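Local coordinates for protein syncytin-1 (Homo sapiens, PDB 5HA6) that probably drives cell-cell membrane fusion as the trimeric fusion subunit of an endogenous retroviral envelope glycoprotein, folding into a post-fusion hairpin of helices, at residues A[35-40]-A[108-113]; A[70-75]-A[79-84]. The protein carries 1 engineered substitution. All coordinates share one frame; numbering follows the deposited sequence. Where two conformers were deposited one is given.

Interaction 1: A[35-40]-A[108-113]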
loop_
_atom_site.group_PDB
_atom_site.type_symbol
_atom_site.label_atom_id
_atom_site.label_comp_id
_atom_site.label_asym_id
_atom_site.label_seq_id
_atom_site.Cartn_x
_atom_site.Cartn_y
_atom_site.Cartn_z
ATOM N N GLU A 35 12.446 -4.312 -19.789
ATOM C CA GLU A 35 11.220 -3.535 -19.493
ATOM C C GLU A 35 10.511 -3.999 -18.189
ATOM O O GLU A 35 10.189 -3.201 -17.270
ATOM C CB GLU A 35 10.245 -3.618 -20.685
ATOM C CG GLU A 35 10.705 -2.869 -21.924
ATOM C CD GLU A 35 10.639 -1.360 -21.797
ATOM O OE1 GLU A 35 9.945 -0.864 -20.878
ATOM O OE2 GLU A 35 11.261 -0.675 -22.651
ATOM N N LEU A 36 10.269 -5.301 -18.116
ATOM C CA LEU A 36 9.721 -5.916 -16.926
ATOM C C LEU A 36 10.545 -5.500 -15.710
ATOM O O LEU A 36 10.010 -4.946 -14.717
ATOM C CB LEU A 36 9.698 -7.455 -17.105
ATOM C CG LEU A 36 9.270 -8.244 -15.840
ATOM C CD1 LEU A 36 7.897 -7.836 -15.431
ATOM C CD2 LEU A 36 9.306 -9.765 -16.037
ATOM N N ASN A 37 11.855 -5.722 -15.768
ATOM C CA ASN A 37 12.717 -5.379 -14.629
ATOM C C ASN A 37 12.589 -3.916 -14.203
ATOM O O ASN A 37 12.417 -3.618 -13.015
ATOM C CB ASN A 37 14.177 -5.686 -14.949
ATOM C CG ASN A 37 14.495 -7.177 -14.871
ATOM O OD1 ASN A 37 13.637 -7.990 -14.507
ATOM N ND2 ASN A 37 15.726 -7.541 -15.248
ATOM N N GLY A 38 12.637 -2.992 -15.161
ATOM C CA GLY A 38 12.515 -1.575 -14.783
ATOM C C GLY A 38 11.142 -1.164 -14.208
ATOM O O GLY A 38 11.055 -0.288 -13.317
ATOM N N ASP A 39 10.061 -1.738 -14.721
ATOM C CA ASP A 39 8.752 -1.528 -14.089
ATOM C C ASP A 39 8.748 -2.100 -12.647
ATOM O O ASP A 39 8.360 -1.448 -11.683
ATOM C CB ASP A 39 7.641 -2.210 -14.888
ATOM C CG ASP A 39 7.283 -1.507 -16.182
ATOM O OD1 ASP A 39 8.057 -0.698 -16.739
ATOM O OD2 ASP A 39 6.195 -1.839 -16.689
ATOM N N MET A 40 9.197 -3.345 -12.493
ATOM C CA MET A 40 9.176 -3.987 -11.176
ATOM C C MET A 40 10.074 -3.350 -10.121
ATOM O O MET A 40 9.743 -3.407 -8.930
ATOM C CB MET A 40 9.539 -5.478 -11.322
ATOM C CG MET A 40 8.469 -6.218 -12.006
ATOM S SD MET A 40 6.991 -6.355 -10.940
ATOM C CE MET A 40 5.818 -7.122 -11.992
ATOM N N GLN A 108 17.059 -9.658 -10.345
ATOM C CA GLN A 108 18.447 -10.000 -10.421
ATOM C C GLN A 108 18.633 -11.323 -11.132
ATOM O O GLN A 108 19.501 -11.438 -11.920
ATOM C CB GLN A 108 19.104 -9.995 -9.043
ATOM C CG GLN A 108 19.221 -8.627 -8.403
ATOM C CD GLN A 108 20.083 -7.670 -9.196
ATOM O OE1 GLN A 108 21.208 -7.955 -9.514
ATOM N NE2 GLN A 108 19.524 -6.546 -9.543
ATOM N N ARG A 109 17.779 -12.291 -10.877
ATOM C CA ARG A 109 18.001 -13.593 -11.516
ATOM C C ARG A 109 17.829 -13.498 -13.028
ATOM O O ARG A 109 18.599 -14.103 -13.786
ATOM C CB ARG A 109 17.060 -14.676 -10.976
ATOM C CG ARG A 109 17.136 -16.004 -11.793
ATOM C CD ARG A 109 16.248 -17.125 -11.241
ATOM N NE ARG A 109 14.815 -16.833 -11.384
ATOM C CZ ARG A 109 13.845 -17.657 -10.999
ATOM N NH1 ARG A 109 14.135 -18.829 -10.449
ATOM N NH2 ARG A 109 12.576 -17.316 -11.163
ATOM N N ARG A 110 16.805 -12.754 -13.489
ATOM C CA ARG A 110 16.645 -12.590 -14.945
ATOM C C ARG A 110 17.869 -11.941 -15.571
ATOM O O ARG A 110 18.407 -12.411 -16.593
ATOM C CB ARG A 110 15.410 -11.739 -15.251
ATOM C CG ARG A 110 14.112 -12.513 -15.037
ATOM C CD ARG A 110 12.952 -11.767 -15.613
ATOM N NE ARG A 110 12.668 -10.618 -14.753
ATOM C CZ ARG A 110 11.749 -10.615 -13.794
ATOM N NH1 ARG A 110 11.050 -11.707 -13.541
ATOM N NH2 ARG A 110 11.582 -9.532 -13.049
ATOM N N ALA A 111 18.326 -10.859 -14.950
ATOM C CA ALA A 111 19.561 -10.234 -15.465
ATOM C C ALA A 111 20.757 -11.206 -15.418
ATOM O O ALA A 111 21.611 -11.270 -16.323
ATOM C CB ALA A 111 19.868 -8.999 -14.666
ATOM N N GLU A 112 20.839 -11.951 -14.329
ATOM C CA GLU A 112 21.955 -12.862 -14.140
ATOM C C GLU A 112 21.966 -13.947 -15.218
ATOM O O GLU A 112 23.014 -14.306 -15.748
ATOM C CB GLU A 112 21.885 -13.496 -12.752
ATOM C CG GLU A 112 23.160 -14.268 -12.382
ATOM C CD GLU A 112 23.240 -15.671 -13.014
ATOM O OE1 GLU A 112 22.187 -16.305 -13.212
ATOM O OE2 GLU A 112 24.357 -16.155 -13.286
ATOM N N GLU A 113 20.801 -14.452 -15.536
ATOM C CA GLU A 113 20.617 -15.495 -16.509
ATOM C C GLU A 113 20.982 -14.999 -17.883
ATOM O O GLU A 113 21.629 -15.685 -18.622
ATOM C CB GLU A 113 19.183 -15.970 -16.549
ATOM C CG GLU A 113 18.858 -17.103 -15.644
ATOM C CD GLU A 113 17.376 -17.260 -15.453
ATOM O OE1 GLU A 113 16.586 -16.582 -16.119
ATOM O OE2 GLU A 113 17.006 -18.048 -14.609
#

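Interaction 2: A[70-75]-A[79-84]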
loop_
_atom_site.group_PDB
_atom_site.type_symbol
_atom_site.label_atom_id
_atom_site.label_comp_id
_atom_site.label_asym_id
_atom_site.label_seq_id
_atom_site.Cartn_x
_atom_site.Cartn_y
_atom_site.Cartn_z
ATOM N N LEU A 70 -4.668 5.613 29.150
ATOM C CA LEU A 70 -4.508 6.398 30.391
ATOM C C LEU A 70 -5.657 7.346 30.776
ATOM O O LEU A 70 -6.022 7.459 31.957
ATOM C CB LEU A 70 -3.243 7.234 30.314
ATOM C CG LEU A 70 -1.939 6.472 30.139
ATOM C CD1 LEU A 70 -0.821 7.413 30.559
ATOM C CD2 LEU A 70 -1.910 5.167 30.958
ATOM N N LEU A 71 -6.152 8.104 29.811
ATOM C CA LEU A 71 -7.290 8.998 30.067
ATOM C C LEU A 71 -8.530 8.247 30.521
ATOM O O LEU A 71 -9.334 8.775 31.271
ATOM C CB LEU A 71 -7.632 9.799 28.794
ATOM C CG LEU A 71 -6.534 10.755 28.398
ATOM C CD1 LEU A 71 -6.759 11.143 26.924
ATOM C CD2 LEU A 71 -6.530 11.990 29.292
ATOM N N THR A 72 -8.719 7.030 30.035
ATOM C CA THR A 72 -9.920 6.289 30.409
ATOM C C THR A 72 -9.620 5.159 31.395
ATOM O O THR A 72 -10.418 4.225 31.549
ATOM C CB THR A 72 -10.583 5.717 29.196
ATOM O OG1 THR A 72 -9.676 4.833 28.560
ATOM C CG2 THR A 72 -10.936 6.838 28.214
ATOM N N ALA A 73 -8.492 5.270 32.085
ATOM C CA ALA A 73 -8.038 4.167 32.946
ATOM C C ALA A 73 -9.026 3.854 34.070
ATOM O O ALA A 73 -9.249 2.682 34.415
ATOM C CB ALA A 73 -6.679 4.491 33.517
ATOM N N GLU A 74 -9.622 4.898 34.643
ATOM C CA GLU A 74 -10.608 4.735 35.693
ATOM C C GLU A 74 -11.763 3.879 35.202
ATOM O O GLU A 74 -12.459 3.279 35.999
ATOM C CB GLU A 74 -11.128 6.095 36.181
ATOM N N ARG A 75 -11.964 3.844 33.888
ATOM C CA ARG A 75 -13.049 3.081 33.297
ATOM C C ARG A 75 -12.585 1.785 32.648
ATOM O O ARG A 75 -13.386 1.099 31.990
ATOM C CB ARG A 75 -13.765 3.937 32.259
ATOM C CG ARG A 75 -14.589 5.035 32.912
ATOM C CD ARG A 75 -16.009 4.543 33.229
ATOM N NE ARG A 75 -16.748 4.317 31.981
ATOM C CZ ARG A 75 -17.310 5.286 31.257
ATOM N NH1 ARG A 75 -17.238 6.546 31.676
ATOM N NH2 ARG A 75 -17.950 4.995 30.114
ATOM N N CYS A 79 -11.281 0.338 25.384
ATOM C CA CYS A 79 -12.308 -0.578 24.928
ATOM C C CYS A 79 -13.419 -0.750 25.974
ATOM O O CYS A 79 -14.608 -0.653 25.661
ATOM C CB CYS A 79 -11.681 -1.932 24.591
ATOM S SG CYS A 79 -10.088 -1.823 23.734
ATOM N N LEU A 80 -13.033 -0.977 27.216
ATOM C CA LEU A 80 -13.991 -1.026 28.307
ATOM C C LEU A 80 -14.769 0.290 28.473
ATOM O O LEU A 80 -15.966 0.283 28.802
ATOM C CB LEU A 80 -13.270 -1.404 29.610
ATOM C CG LEU A 80 -12.994 -2.911 29.775
ATOM C CD1 LEU A 80 -12.057 -3.243 30.964
ATOM C CD2 LEU A 80 -14.280 -3.661 29.984
ATOM N N PHE A 81 -14.093 1.406 28.226
ATOM C CA PHE A 81 -14.665 2.742 28.367
ATOM C C PHE A 81 -15.824 2.850 27.380
ATOM O O PHE A 81 -16.943 3.288 27.743
ATOM C CB PHE A 81 -13.577 3.796 28.097
ATOM C CG PHE A 81 -14.087 5.206 27.911
ATOM C CD1 PHE A 81 -14.551 5.946 28.977
ATOM C CD2 PHE A 81 -14.069 5.788 26.642
ATOM C CE1 PHE A 81 -15.017 7.260 28.796
ATOM C CE2 PHE A 81 -14.509 7.075 26.440
ATOM C CZ PHE A 81 -14.998 7.829 27.531
ATOM N N LEU A 82 -15.545 2.444 26.132
ATOM C CA LEU A 82 -16.591 2.349 25.098
ATOM C C LEU A 82 -17.640 1.226 25.202
ATOM O O LEU A 82 -18.703 1.304 24.587
ATOM C CB LEU A 82 -15.941 2.186 23.735
ATOM C CG LEU A 82 -15.174 3.368 23.168
ATOM C CD1 LEU A 82 -14.296 2.929 22.015
ATOM C CD2 LEU A 82 -16.140 4.403 22.713
ATOM N N GLY A 83 -17.341 0.159 25.922
ATOM C CA GLY A 83 -18.237 -0.973 25.915
ATOM C C GLY A 83 -18.066 -1.760 24.631
ATOM O O GLY A 83 -19.038 -2.341 24.131
ATOM N N GLU A 84 -16.834 -1.791 24.116
ATOM C CA GLU A 84 -16.495 -2.543 22.898
ATOM C C GLU A 84 -15.408 -3.584 23.098
ATOM O O GLU A 84 -14.509 -3.396 23.920
ATOM C CB GLU A 84 -15.993 -1.594 21.791
ATOM C CG GLU A 84 -16.996 -0.530 21.358
ATOM C CD GLU A 84 -16.471 0.334 20.240
ATOM O OE1 GLU A 84 -15.342 0.073 19.756
ATOM O OE2 GLU A 84 -17.172 1.305 19.862
#

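Interaction 1: A[35-40]-A[108-113]
Asn37 and Arg110 meet where two helical segments run antiparallel, at 154° between their N-to-C directions, with short-segment axes 10.5 Å apart at closest approach; the CA atoms of Asn37 and Arg110 lie 8.2 Å from each other. That separation is bridged by side chains. Arg110 grips the Asn37 amide side-on, its NE donating to Asn37 OD1 at 2.8 Å and its NH2 to the same OD1 at 3.0 Å. The acceptor lies in the guanidinium plane, whereas the amide plane is turned 38° from it. NH2 approaches nearly in line with the C=O bond, NE from a more bent angle, so one oxygen serves two donors and the rotation of the guanidinium is fixed. With Leu36 CG anti to its backbone nitrogen (chi1 174°), methyl CD2 reaches over the guanidinium face, 3.4 Å from Arg110 CZ. Beyond the amide, Arg110 continues to another chain: NH1 forms a salt bridge with Glu35 and NH2 one with Asp39, both of the third subunit. The guanidinium therefore joins one neutral and two acidic partners, which would probably favour its charged form in a buried setting. Ala111 adds a looser margin, its CB 4.4 Å from Asn37 ND2. An outer helix laid antiparallel along a trimeric helical core is characteristic of the six-helix bundle of class I fusion proteins.

Interaction 2: A[70-75]-A[79-84]
A chain reversal between the end of helix 25-71 and the short helix 78-82 brings Thr72 and Arg75 against Phe81, in the disulfide-bonded region that follows the core helix in retroviral fusion subunits. Cys79 on that short helix is bonded to Cys86, and the helix ends in a Schellman motif with Gly83, at positive phi, as its C-prime residue: Glu84 N bonds to Cys79 O, while the Gly83 N to Leu80 O bond is weak. Phe81, its CG anti to the backbone N, extends its ring beside the turn. Thr72 CG2 sits over one ring face in a CH-pi contact, 3.6 Å from the centroid of the Phe81 ring and 15° off the normal, while Thr72 OG1 is hydrogen-bonded to Leu68 O. Phe81 also packs on Leu70 of the third subunit, linking the reversal to the trimer. Arg75 bends at chi2 and chi3, folding its guanidinium back so that Phe81 CD1 lies over the centre of one guanidinium face, 3.6 Å from Arg75 CZ. The two planes are 42° apart, a tilt that rules out a flat stack. From there Arg75 NH2 makes a weak hydrogen bond of 3.1 Å to Phe81 O, with a bent N-H...O angle of 122°.

Interaction 1 uses 35-40, in the N-terminal third of helix 25-71; interaction 2 is made by the turn just past the C-terminal end of that helix. Their centres are 52 Å apart and their nearest atoms about 38 Å, on opposite sides of the chain's centre, so they do not touch. The link is topological. The reversal at 70-75/79-84 turns the chain back, and helix 93-115 then returns to bring 108-113 alongside 35-40. Both contacts also reach neighbouring subunits, through Arg110 paired with Glu35 and Asp39 of the third subunit in the first and packing of Phe81 in the second, consistent with a trimeric hairpin whose subunits meet at both contacts.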